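Local atomic coordinates of peptidoglycan D,D-transpeptidase FtsI (Yersinia pestis, PDB entry 6SYN), a protein that probably cross-links peptidoglycan as a class B penicillin-binding protein with D,D-transpeptidase activity, and is a target of beta-lactam antibiotics. Residues Arg25-Ser30 and Tyr114-Val119; Leu218-Ser223 and Arg242-Ile247; Gln372-Tyr377 and Ala472-Ile477. All coordinates share one frame; numbering follows the deposited sequence.

How the interactions relate
From the N terminus, interaction 1 comes first: residues 25-30, on strand 26-38, meet the loop 114-119 and close a loop of 83 intervening residues in the region of the dimerisation domain. Interaction 2 opens only after it has closed, joining strand 217-223 to helix 242-245 across a short connection. Interaction 3 follows, bringing helix 370-381 onto strand 471-478 with 94 residues between its segments. The three are thus in series and neither nest nor cross. Interactions 2 and 3 reach the same antiparallel sheet of the transpeptidase domain, at strands separated by 204-211, with centres about 10 Å apart; interaction 1 lies about 18 Å from interaction 2, centre to centre.

Interaction 1 (Arg25-Ser30 and Tyr114-Val119)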
loop_
_atom_site.group_PDB
_atom_site.type_symbol
_atom_site.label_atom_id
_atom_site.label_comp_id
_atom_site.label_asym_id
_atom_site.label_seq_id
_atom_site.Cartn_x
_atom_site.Cartn_y
_atom_site.Cartn_z
ATOM N N ARG A 25 -14.879 -14.986 -2.358
ATOM C CA ARG A 25 -15.616 -13.842 -2.972
ATOM C C ARG A 25 -14.958 -13.499 -4.305
ATOM O O ARG A 25 -13.768 -13.198 -4.347
ATOM C CB ARG A 25 -15.627 -12.600 -2.078
ATOM C CG ARG A 25 -16.666 -12.627 -0.966
ATOM C CD ARG A 25 -16.452 -11.494 0.020
ATOM N NE ARG A 25 -16.845 -11.895 1.361
ATOM C CZ ARG A 25 -16.019 -12.259 2.340
ATOM N NH1 ARG A 25 -14.707 -12.272 2.165
ATOM N NH2 ARG A 25 -16.521 -12.601 3.514
ATOM N N PRO A 26 -15.700 -13.525 -5.434
ATOM C CA PRO A 26 -15.095 -13.302 -6.746
ATOM C C PRO A 26 -14.544 -11.877 -6.878
ATOM O O PRO A 26 -15.224 -10.962 -6.452
ATOM C CB PRO A 26 -16.255 -13.532 -7.729
ATOM C CG PRO A 26 -17.269 -14.329 -6.931
ATOM C CD PRO A 26 -17.145 -13.787 -5.524
ATOM N N LEU A 27 -13.340 -11.739 -7.445
ATOM C CA LEU A 27 -12.689 -10.428 -7.734
ATOM C C LEU A 27 -12.399 -10.288 -9.236
ATOM O O LEU A 27 -12.414 -9.146 -9.724
ATOM C CB LEU A 27 -11.391 -10.303 -6.930
ATOM C CG LEU A 27 -11.470 -10.637 -5.442
ATOM C CD1 LEU A 27 -10.151 -10.312 -4.767
ATOM C CD2 LEU A 27 -12.606 -9.891 -4.761
ATOM N N ALA A 28 -12.089 -11.386 -9.930
ATOM C CA ALA A 28 -11.857 -11.417 -11.391
ATOM C C ALA A 28 -12.628 -12.597 -11.986
ATOM O O ALA A 28 -12.310 -13.748 -11.631
ATOM C CB ALA A 28 -10.382 -11.501 -11.694
ATOM N N VAL A 29 -13.613 -12.303 -12.838
ATOM C CA VAL A 29 -14.542 -13.305 -13.438
ATOM C C VAL A 29 -14.609 -13.071 -14.951
ATOM O O VAL A 29 -14.713 -11.906 -15.372
ATOM C CB VAL A 29 -15.937 -13.222 -12.792
ATOM C CG1 VAL A 29 -16.876 -14.285 -13.334
ATOM C CG2 VAL A 29 -15.865 -13.318 -11.278
ATOM N N SER A 30 -14.537 -14.152 -15.729
ATOM C CA SER A 30 -14.705 -14.165 -17.204
ATOM C C SER A 30 -16.190 -14.357 -17.524
ATOM O O SER A 30 -16.714 -15.438 -17.204
ATOM C CB SER A 30 -13.850 -15.235 -17.837
ATOM O OG SER A 30 -12.603 -14.699 -18.253
ATOM N N TYR A 114 -14.465 -7.158 -13.075
ATOM C CA TYR A 114 -13.942 -6.942 -11.700
ATOM C C TYR A 114 -15.073 -6.448 -10.801
ATOM O O TYR A 114 -15.346 -5.250 -10.765
ATOM C CB TYR A 114 -12.750 -5.981 -11.740
ATOM C CG TYR A 114 -11.671 -6.415 -12.697
ATOM C CD1 TYR A 114 -10.763 -7.406 -12.349
ATOM C CD2 TYR A 114 -11.585 -5.870 -13.971
ATOM C CE1 TYR A 114 -9.780 -7.825 -13.233
ATOM C CE2 TYR A 114 -10.608 -6.279 -14.867
ATOM C CZ TYR A 114 -9.705 -7.261 -14.496
ATOM O OH TYR A 114 -8.746 -7.683 -15.367
ATOM N N PRO A 115 -15.757 -7.349 -10.050
ATOM C CA PRO A 115 -16.882 -6.962 -9.193
ATOM C C PRO A 115 -16.517 -6.088 -7.981
ATOM O O PRO A 115 -17.423 -5.494 -7.440
ATOM C CB PRO A 115 -17.456 -8.305 -8.706
ATOM C CG PRO A 115 -16.906 -9.318 -9.678
ATOM C CD PRO A 115 -15.523 -8.799 -10.000
ATOM N N ALA A 116 -15.242 -6.040 -7.574
ATOM C CA ALA A 116 -14.752 -5.188 -6.462
ATOM C C ALA A 116 -14.284 -3.829 -7.001
ATOM O O ALA A 116 -14.088 -2.910 -6.183
ATOM C CB ALA A 116 -13.665 -5.903 -5.696
ATOM N N GLY A 117 -14.105 -3.712 -8.325
ATOM C CA GLY A 117 -13.881 -2.442 -9.048
ATOM C C GLY A 117 -12.539 -1.797 -8.732
ATOM O O GLY A 117 -11.503 -2.486 -8.838
ATOM N N GLN A 118 -12.563 -0.511 -8.359
ATOM C CA GLN A 118 -11.365 0.345 -8.135
ATOM C C GLN A 118 -10.670 -0.064 -6.824
ATOM O O GLN A 118 -9.478 0.281 -6.669
ATOM C CB GLN A 118 -11.763 1.828 -8.158
ATOM C CG GLN A 118 -12.073 2.428 -6.790
ATOM C CD GLN A 118 -13.064 3.568 -6.829
ATOM O OE1 GLN A 118 -14.191 3.413 -7.292
ATOM N NE2 GLN A 118 -12.664 4.720 -6.310
ATOM N N VAL A 119 -11.373 -0.795 -5.945
ATOM C CA VAL A 119 -10.944 -1.167 -4.559
ATOM C C VAL A 119 -9.770 -2.163 -4.616
ATOM O O VAL A 119 -8.768 -1.920 -3.920
ATOM C CB VAL A 119 -12.140 -1.708 -3.742
ATOM C CG1 VAL A 119 -11.740 -2.179 -2.351
ATOM C CG2 VAL A 119 -13.267 -0.689 -3.637
HETATM O O HOH W 1 -12.566 -6.793 -8.490
#
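Y114 and P115 meet the L27 carbonyl, and the Y114 side chain can be followed outward from it. Y114 CB lies 3.8 Å from L27 O. CG sits beside the backbone N (chi1 -54°), which sends the ring past that carbonyl: Y114 CD1 is 3.6 Å from L27 O, which stands near the ring plane at the edge. Further out, Y114 CE1 packs obliquely on A28 CB at 4.0 Å. The tip leaves the contact, OH bonding to E138, while I124 of helix 121-124 touches both Y114 and A28.

L27 O also receives the Y114 CA-H, with Y114 CA at 3.3 Å and an angle of 152° at H, and P115 CD approaches the same oxygen. A water donates to L27 O and accepts from A116 N, so it bridges the corner of strand 26-38 to the type I turn Y114-G117. Beside this, L27 CD2 meets A116 CB at 4.2 Å. L27 and A28 form a classic beta bulge opposite I19, within the sheet of the N-terminal region. Because the segments are joined by a water, one CA-H contact and apolar packing, without a direct conventional hydrogen bond, their association is probably softer than a strand pairing.

Interaction 2 (Leu218-Ser223 and Arg242-Ile247); sequences LAMANS and RAITDI
N222, on a strand, reaches the backbone of the one-turn helix 242-245 with its side chain: N222 OD1 approaches the backbone N of A243 at 3.3 Å, but the N-H points well off the line, at 123°, and the bond is weak. The same N-H also bonds to N241 OD1, which in turn receives N222 ND2. This second bond is the firmer tie on the N222 amide, and together the two probably limit its rotation. N222 CG stands anti to the carbonyl carbon (chi1 -48°), and from there N222 OD1 also lies against R242 CB at 3.6 Å and A243 CB at 3.8 Å.

Two residues earlier on the strand, M220 supplies the apolar half. With its CG anti to the backbone N, M220 CG rests on A243 CB at 3.7 Å. The chain then bends about the CG-SD bond, bringing M220 CE to I244 CG2 at 4.1 Å, and the M220 and I244 side chains cross at about a right angle. A243 CB thus meets M220 CG and, from another direction, N222 OD1.

Strand 217-223 is an edge strand of the antiparallel sheet of the transpeptidase domain. M220 and N222 point to the helix 242-245 side, whereas A219, A221 and S223 face helix 183-199 across the sheet. T206 of the adjoining strand touches both N222 and A243.

From R242 the extended side chain runs obliquely past N222. Its guanidinium forms a salt bridge with D246, just after the helix: R242 NH1 lies 3.0 Å from D246 OD2 and is met by the syn lone pair of that oxygen, which is tilted 22° from the guanidinium plane. D246 OD1 is held by a second arginine, R240.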
loop_
_atom_site.group_PDB
_atom_site.type_symbol
_atom_site.label_atom_id
_atom_site.label_comp_id
_atom_site.label_asym_id
_atom_site.label_seq_id
_atom_site.Cartn_x
_atom_site.Cartn_y
_atom_site.Cartn_z
ATOM N N LEU A 218 -3.679 -9.251 4.009
ATOM C CA LEU A 218 -5.157 -9.230 4.162
ATOM C C LEU A 218 -5.744 -8.044 3.393
ATOM O O LEU A 218 -6.900 -8.151 2.939
ATOM C CB LEU A 218 -5.498 -9.148 5.654
ATOM C CG LEU A 218 -5.122 -10.385 6.466
ATOM C CD1 LEU A 218 -5.257 -10.137 7.959
ATOM C CD2 LEU A 218 -5.956 -11.587 6.041
ATOM N N ALA A 219 -4.994 -6.945 3.281
ATOM C CA ALA A 219 -5.424 -5.726 2.561
ATOM C C ALA A 219 -4.199 -4.978 2.029
ATOM O O ALA A 219 -3.191 -4.910 2.748
ATOM C CB ALA A 219 -6.254 -4.865 3.476
ATOM N N MET A 220 -4.307 -4.436 0.813
ATOM C CA MET A 220 -3.255 -3.630 0.141
ATOM C C MET A 220 -3.931 -2.648 -0.826
ATOM O O MET A 220 -4.283 -3.064 -1.952
ATOM C CB MET A 220 -2.291 -4.543 -0.621
ATOM C CG MET A 220 -1.068 -3.835 -1.163
ATOM S SD MET A 220 -0.141 -4.906 -2.285
ATOM C CE MET A 220 1.152 -5.494 -1.195
ATOM N N ALA A 221 -4.111 -1.395 -0.399
ATOM C CA ALA A 221 -4.864 -0.357 -1.137
ATOM C C ALA A 221 -3.984 0.870 -1.390
ATOM O O ALA A 221 -3.037 1.108 -0.621
ATOM C CB ALA A 221 -6.108 0.012 -0.375
ATOM N N ASN A 222 -4.301 1.602 -2.459
ATOM C CA ASN A 222 -3.625 2.856 -2.875
ATOM C C ASN A 222 -4.690 3.859 -3.314
ATOM O O ASN A 222 -5.697 3.444 -3.918
ATOM C CB ASN A 222 -2.635 2.634 -4.018
ATOM C CG ASN A 222 -1.714 1.455 -3.784
ATOM O OD1 ASN A 222 -0.750 1.558 -3.024
ATOM N ND2 ASN A 222 -2.002 0.335 -4.433
ATOM N N SER A 223 -4.475 5.129 -2.995
ATOM C CA SER A 223 -5.228 6.276 -3.553
ATOM C C SER A 223 -4.212 7.263 -4.115
ATOM O O SER A 223 -3.265 7.611 -3.415
ATOM C CB SER A 223 -6.107 6.902 -2.510
ATOM O OG SER A 223 -6.856 7.975 -3.061
ATOM N N ARG A 242 1.617 1.336 -5.749
ATOM C CA ARG A 242 2.558 2.171 -4.951
ATOM C C ARG A 242 3.090 1.387 -3.741
ATOM O O ARG A 242 4.233 1.643 -3.353
ATOM C CB ARG A 242 1.883 3.471 -4.508
ATOM C CG ARG A 242 1.677 4.478 -5.632
ATOM C CD ARG A 242 1.119 5.799 -5.135
ATOM N NE ARG A 242 1.175 6.870 -6.129
ATOM C CZ ARG A 242 1.996 7.920 -6.091
ATOM N NH1 ARG A 242 2.862 8.073 -5.100
ATOM N NH2 ARG A 242 1.941 8.829 -7.049
ATOM N N ALA A 243 2.310 0.450 -3.193
ATOM C CA ALA A 243 2.657 -0.348 -1.990
ATOM C C ALA A 243 3.922 -1.188 -2.227
ATOM O O ALA A 243 4.612 -1.490 -1.231
ATOM C CB ALA A 243 1.492 -1.219 -1.590
ATOM N N ILE A 244 4.215 -1.545 -3.486
ATOM C CA ILE A 244 5.421 -2.343 -3.866
ATOM C C ILE A 244 6.387 -1.522 -4.740
ATOM O O ILE A 244 7.506 -2.028 -4.970
ATOM C CB ILE A 244 5.030 -3.680 -4.541
ATOM C CG1 ILE A 244 4.089 -3.504 -5.737
ATOM C CG2 ILE A 244 4.456 -4.642 -3.512
ATOM C CD1 ILE A 244 4.083 -4.682 -6.693
ATOM N N THR A 245 6.022 -0.321 -5.212
ATOM C CA THR A 245 6.886 0.450 -6.153
ATOM C C THR A 245 7.360 1.770 -5.526
ATOM O O THR A 245 8.548 2.092 -5.699
ATOM C CB THR A 245 6.222 0.661 -7.523
ATOM O OG1 THR A 245 5.167 1.612 -7.387
ATOM C CG2 THR A 245 5.683 -0.619 -8.124
ATOM N N ASP A 246 6.496 2.534 -4.859
ATOM C CA ASP A 246 6.981 3.681 -4.049
ATOM C C ASP A 246 8.014 3.123 -3.068
ATOM O O ASP A 246 7.659 2.196 -2.308
ATOM C CB ASP A 246 5.873 4.385 -3.260
ATOM C CG ASP A 246 5.059 5.415 -4.027
ATOM O OD1 ASP A 246 5.512 5.862 -5.106
ATOM O OD2 ASP A 246 3.984 5.781 -3.519
ATOM N N ILE A 247 9.247 3.626 -3.098
ATOM C CA ILE A 247 10.215 3.399 -1.985
ATOM C C ILE A 247 10.438 4.750 -1.299
ATOM O O ILE A 247 10.686 5.742 -2.001
ATOM C CB ILE A 247 11.511 2.680 -2.427
ATOM C CG1 ILE A 247 12.594 3.619 -2.975
ATOM C CG2 ILE A 247 11.197 1.537 -3.385
ATOM C CD1 ILE A 247 12.307 4.228 -4.320
#

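Interaction 3 (Gln372-Tyr377 and Ala472-Ile477)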
loop_
_atom_site.group_PDB
_atom_site.type_symbol
_atom_site.label_atom_id
_atom_site.label_comp_id
_atom_site.label_asym_id
_atom_site.label_seq_id
_atom_site.Cartn_x
_atom_site.Cartn_y
_atom_site.Cartn_z
ATOM N N GLN A 372 7.222 -3.376 2.767
ATOM C CA GLN A 372 8.434 -3.708 3.561
ATOM C C GLN A 372 8.219 -3.258 5.009
ATOM O O GLN A 372 8.588 -4.018 5.929
ATOM C CB GLN A 372 9.680 -3.072 2.948
ATOM C CG GLN A 372 10.346 -3.943 1.894
ATOM C CD GLN A 372 11.645 -3.342 1.424
ATOM O OE1 GLN A 372 11.735 -2.139 1.193
ATOM N NE2 GLN A 372 12.662 -4.180 1.284
ATOM N N LEU A 373 7.614 -2.080 5.187
ATOM C CA LEU A 373 7.335 -1.464 6.514
ATOM C C LEU A 373 6.263 -2.278 7.256
ATOM O O LEU A 373 6.362 -2.391 8.488
ATOM C CB LEU A 373 6.902 -0.008 6.305
ATOM C CG LEU A 373 6.707 0.814 7.580
ATOM C CD1 LEU A 373 7.984 0.858 8.407
ATOM C CD2 LEU A 373 6.248 2.231 7.250
ATOM N N ALA A 374 5.279 -2.817 6.529
ATOM C CA ALA A 374 4.189 -3.651 7.086
ATOM C C ALA A 374 4.793 -4.926 7.674
ATOM O O ALA A 374 4.363 -5.338 8.766
ATOM C CB ALA A 374 3.168 -3.965 6.023
ATOM N N ARG A 375 5.774 -5.508 6.981
ATOM C CA ARG A 375 6.457 -6.749 7.422
ATOM C C ARG A 375 7.278 -6.465 8.689
ATOM O O ARG A 375 7.293 -7.343 9.570
ATOM C CB ARG A 375 7.314 -7.322 6.295
ATOM C CG ARG A 375 7.827 -8.726 6.588
ATOM C CD ARG A 375 8.807 -9.240 5.555
ATOM N NE ARG A 375 9.775 -8.225 5.170
ATOM C CZ ARG A 375 10.439 -8.205 4.022
ATOM N NH1 ARG A 375 10.259 -9.159 3.123
ATOM N NH2 ARG A 375 11.290 -7.224 3.776
ATOM N N VAL A 376 7.927 -5.301 8.792
ATOM C CA VAL A 376 8.632 -4.881 10.040
ATOM C C VAL A 376 7.629 -4.965 11.203
ATOM O O VAL A 376 7.929 -5.631 12.208
ATOM C CB VAL A 376 9.264 -3.478 9.917
ATOM C CG1 VAL A 376 9.713 -2.935 11.265
ATOM C CG2 VAL A 376 10.427 -3.466 8.936
ATOM N N TYR A 377 6.455 -4.356 11.050
ATOM C CA TYR A 377 5.436 -4.235 12.123
ATOM C C TYR A 377 4.754 -5.594 12.354
ATOM O O TYR A 377 4.373 -5.857 13.516
ATOM C CB TYR A 377 4.536 -3.029 11.830
ATOM C CG TYR A 377 5.183 -1.749 12.287
ATOM C CD1 TYR A 377 6.179 -1.141 11.538
ATOM C CD2 TYR A 377 4.894 -1.213 13.531
ATOM C CE1 TYR A 377 6.818 0.006 11.976
ATOM C CE2 TYR A 377 5.529 -0.071 13.990
ATOM C CZ TYR A 377 6.491 0.543 13.208
ATOM O OH TYR A 377 7.120 1.665 13.666
ATOM N N ALA A 472 -0.860 -6.413 11.808
ATOM C CA ALA A 472 0.041 -5.280 11.524
ATOM C C ALA A 472 -0.643 -4.410 10.467
ATOM O O ALA A 472 -1.197 -4.977 9.503
ATOM C CB ALA A 472 1.391 -5.778 11.078
ATOM N N LEU A 473 -0.652 -3.093 10.680
ATOM C CA LEU A 473 -1.176 -2.094 9.712
ATOM C C LEU A 473 -0.152 -0.971 9.548
ATOM O O LEU A 473 0.368 -0.496 10.573
ATOM C CB LEU A 473 -2.518 -1.553 10.211
ATOM C CG LEU A 473 -3.152 -0.450 9.365
ATOM C CD1 LEU A 473 -3.338 -0.896 7.920
ATOM C CD2 LEU A 473 -4.487 -0.023 9.962
ATOM N N VAL A 474 0.130 -0.601 8.297
ATOM C CA VAL A 474 0.866 0.638 7.909
ATOM C C VAL A 474 -0.093 1.527 7.106
ATOM O O VAL A 474 -0.874 0.996 6.288
ATOM C CB VAL A 474 2.147 0.325 7.109
ATOM C CG1 VAL A 474 2.769 1.577 6.502
ATOM C CG2 VAL A 474 3.172 -0.427 7.944
ATOM N N VAL A 475 -0.035 2.833 7.372
ATOM C CA VAL A 475 -0.723 3.918 6.616
ATOM C C VAL A 475 0.305 5.039 6.403
ATOM O O VAL A 475 0.869 5.524 7.410
ATOM C CB VAL A 475 -1.978 4.397 7.375
ATOM C CG1 VAL A 475 -2.720 5.506 6.644
ATOM C CG2 VAL A 475 -2.918 3.242 7.671
ATOM N N VAL A 476 0.581 5.375 5.138
ATOM C CA VAL A 476 1.436 6.526 4.714
ATOM C C VAL A 476 0.599 7.408 3.777
ATOM O O VAL A 476 0.082 6.877 2.778
ATOM C CB VAL A 476 2.755 6.062 4.053
ATOM C CG1 VAL A 476 2.532 5.170 2.839
ATOM C CG2 VAL A 476 3.652 7.234 3.681
ATOM N N ILE A 477 0.428 8.687 4.122
ATOM C CA ILE A 477 -0.136 9.739 3.222
ATOM C C ILE A 477 1.051 10.514 2.650
ATOM O O ILE A 477 1.796 11.135 3.435
ATOM C CB ILE A 477 -1.119 10.689 3.941
ATOM C CG1 ILE A 477 -2.231 9.945 4.689
ATOM C CG2 ILE A 477 -1.682 11.710 2.963
ATOM C CD1 ILE A 477 -3.193 9.191 3.802
#
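V474 and L373 are brought together by matching torsions: L373 CG is anti to its backbone N (chi1 -174°), and so is V474 CG1 (chi1 170°). The two side chains cross at about a right angle, with L373 CD2 against V474 CG1 at 3.6 Å. The other valine branch lies over the helix backbone, V474 CG2 being 3.5 Å from A374 N and 4.0 Å from A374 CB, while it still touches L373 CG.

Here helix 370-381 packs on strand 471-478 of the central antiparallel sheet of the transpeptidase domain; the axes of segments 372-377 and 472-477 come within 7.2 Å and run at 144°, closer to antiparallel than to parallel. A374 also touches V208 and V210 of the neighbouring strand 204-211, and V474 touches A461 of strand 455-464.

Two residues before V474 on the strand, A472 CB faces the carbonyl carbon C of Y377 at 3.6 Å and A374 O at 3.8 Å. Y377 CB lies 4.2 Å from A472 CB, before the ring leads away and its OH hydrogen-bonds to the main-chain oxygen of T253, next to the antibiotic-pocket residue S252.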